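Local coordinates for glucose-binding protein (Thermus thermophilus HB27, PDB 2B3F), which binds glucose or galactose as a periplasmic-type solute-binding protein and probably delivers the sugar to a binding-protein-dependent transport system, at residues A10-G14 and S223-A227. Residues are numbered along the deposited sequence.
Sequences AGDEG and SWQQA. With GAL (beta-D-galactopyranose), chain G.
Two lobes of a solute-binding protein meet here across the sugar cleft, held by side chains while the backbones stay apart: the closest CA pair, D12 and Q225, is 8.9 Å apart. Residues 10-14 turn tightly between strand 2-7 and helix 15-27, with D12 and E13 in 3-10 conformation; G11 has phi/psi 58/-130, a positive phi that glycine tolerates best. Residues 223-227 open helix 224-233 with a capping box: Q226 N donates to S223 OG (3.0 Å) and S223 N to Q226 OE1 (3.1 Å). Q225 points its CB toward the loop, and with chi1 m and chi2 bent to 96° it brings NE2 to D12 OD1 at 2.8 Å, almost linearly; D12, rotamer p, also turns its CB toward the helix, and its short carboxylate accepts from the amide. The neutral amide suits this place, giving NE2 to the carboxylate while OE1 accepts a weak bond from S223 OG. A water donates to A10 O (2.8 Å from its oxygen) and accepts a weak bond from Q225 NE2 (3.3 Å). E13 (chi1 m) and W224 (chi1 p) start sideways, yet their ends converge: W224 NE1, a donor at the ring edge, holds E13 OE1 at 3.0 Å near the indole plane. W224 also meets W244 edge-to-face. E13 is long enough to reach the galactose, taking O6 on OE1 (2.7 Å) and O4 on OE2 (2.8 Å); K312, which also hydrogen-bonds the galactose, lies close to E13. Because E13 OE1 accepts from both indole and sugar, inter-segment bonding and sugar recognition share one carboxylate, consistent with ligand binding coupled to the closed cleft.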
loop_
_atom_site.group_PDB
_atom_site.type_symbol
_atom_site.label_atom_id
_atom_site.label_comp_id
_atom_site.label_asym_id
_atom_site.label_seq_id
_atom_site.Cartn_x
_atom_site.Cartn_y
_atom_site.Cartn_z
ATOM N N ALA A 10 -2.669 -6.422 12.309
ATOM C CA ALA A 10 -3.472 -6.636 13.499
ATOM C C ALA A 10 -4.952 -6.649 13.162
ATOM O O ALA A 10 -5.392 -6.147 12.118
ATOM C CB ALA A 10 -3.178 -5.528 14.485
ATOM N N GLY A 11 -5.743 -7.205 14.083
ATOM C CA GLY A 11 -7.166 -7.156 13.968
ATOM C C GLY A 11 -7.637 -7.787 12.690
ATOM O O GLY A 11 -7.200 -8.904 12.339
ATOM N N ASP A 12 -8.485 -7.062 11.962
ATOM C CA ASP A 12 -9.093 -7.622 10.781
ATOM C C ASP A 12 -8.125 -7.639 9.596
ATOM O O ASP A 12 -8.483 -8.134 8.542
ATOM C CB ASP A 12 -10.419 -6.941 10.415
ATOM C CG ASP A 12 -10.277 -5.459 10.125
ATOM O OD1 ASP A 12 -9.349 -5.047 9.382
ATOM O OD2 ASP A 12 -11.152 -4.682 10.632
ATOM N N GLU A 13 -6.927 -7.089 9.773
ATOM C CA GLU A 13 -5.877 -7.277 8.762
ATOM C C GLU A 13 -5.158 -8.611 8.898
ATOM O O GLU A 13 -4.369 -8.981 8.001
ATOM C CB GLU A 13 -4.877 -6.121 8.806
ATOM C CG GLU A 13 -5.509 -4.753 8.476
ATOM C CD GLU A 13 -4.563 -3.815 7.771
ATOM O OE1 GLU A 13 -4.454 -2.628 8.179
ATOM O OE2 GLU A 13 -3.944 -4.261 6.772
ATOM N N GLY A 14 -5.386 -9.319 10.003
ATOM C CA GLY A 14 -4.639 -10.530 10.323
ATOM C C GLY A 14 -4.959 -11.848 9.619
ATOM O O GLY A 14 -4.105 -12.731 9.643
ATOM N N SER A 223 -10.255 5.147 11.081
ATOM C CA SER A 223 -9.384 4.172 10.425
ATOM C C SER A 223 -9.739 3.985 8.944
ATOM O O SER A 223 -10.819 4.344 8.481
ATOM C CB SER A 223 -9.496 2.833 11.145
ATOM O OG SER A 223 -10.747 2.257 10.869
ATOM N N TRP A 224 -8.840 3.341 8.174
ATOM C CA TRP A 224 -9.174 3.036 6.801
ATOM C C TRP A 224 -10.391 2.121 6.707
ATOM O O TRP A 224 -11.201 2.322 5.824
ATOM C CB TRP A 224 -7.976 2.481 6.015
ATOM C CG TRP A 224 -7.569 1.063 6.336
ATOM C CD1 TRP A 224 -6.578 0.660 7.170
ATOM C CD2 TRP A 224 -8.127 -0.133 5.777
ATOM N NE1 TRP A 224 -6.474 -0.716 7.169
ATOM C CE2 TRP A 224 -7.438 -1.220 6.342
ATOM C CE3 TRP A 224 -9.166 -0.390 4.875
ATOM C CZ2 TRP A 224 -7.746 -2.544 6.018
ATOM C CZ3 TRP A 224 -9.480 -1.699 4.579
ATOM C CH2 TRP A 224 -8.765 -2.754 5.139
ATOM N N GLN A 225 -10.532 1.172 7.634
ATOM C CA GLN A 225 -11.694 0.275 7.627
ATOM C C GLN A 225 -12.992 1.048 7.868
ATOM O O GLN A 225 -13.988 0.821 7.209
ATOM C CB GLN A 225 -11.562 -0.816 8.666
ATOM C CG GLN A 225 -10.362 -1.771 8.453
ATOM C CD GLN A 225 -9.137 -1.391 9.245
ATOM O OE1 GLN A 225 -8.844 -0.195 9.453
ATOM N NE2 GLN A 225 -8.404 -2.410 9.727
ATOM N N GLN A 226 -12.946 1.995 8.798
ATOM C CA GLN A 226 -14.140 2.828 9.065
ATOM C C GLN A 226 -14.550 3.665 7.864
ATOM O O GLN A 226 -15.727 3.889 7.628
ATOM C CB GLN A 226 -13.900 3.732 10.272
ATOM C CG GLN A 226 -13.947 2.980 11.566
ATOM C CD GLN A 226 -13.761 3.851 12.769
ATOM O OE1 GLN A 226 -12.767 4.569 12.891
ATOM N NE2 GLN A 226 -14.731 3.799 13.687
ATOM N N ALA A 227 -13.570 4.148 7.103
ATOM C CA ALA A 227 -13.873 4.878 5.879
ATOM C C ALA A 227 -14.521 3.935 4.819
ATOM O O ALA A 227 -15.459 4.311 4.124
ATOM C CB ALA A 227 -12.627 5.538 5.335
HETATM C C1 GAL G . -0.006 -1.012 3.595
HETATM C C2 GAL G . 0.417 -2.487 3.618
HETATM C C3 GAL G . -0.777 -3.424 3.490
HETATM C C4 GAL G . -1.861 -3.079 4.514
HETATM C C5 GAL G . -2.120 -1.553 4.464
HETATM C C6 GAL G . -3.180 -1.052 5.458
HETATM O O1 GAL G . 1.089 -0.168 3.782
HETATM O O2 GAL G . 1.382 -2.713 2.578
HETATM O O3 GAL G . -0.363 -4.769 3.675
HETATM O O4 GAL G . -1.407 -3.511 5.769
HETATM O O5 GAL G . -0.940 -0.814 4.662
HETATM O O6 GAL G . -2.687 -1.088 6.764
HETATM O O HOH W 1 -6.327 -3.490 12.092
#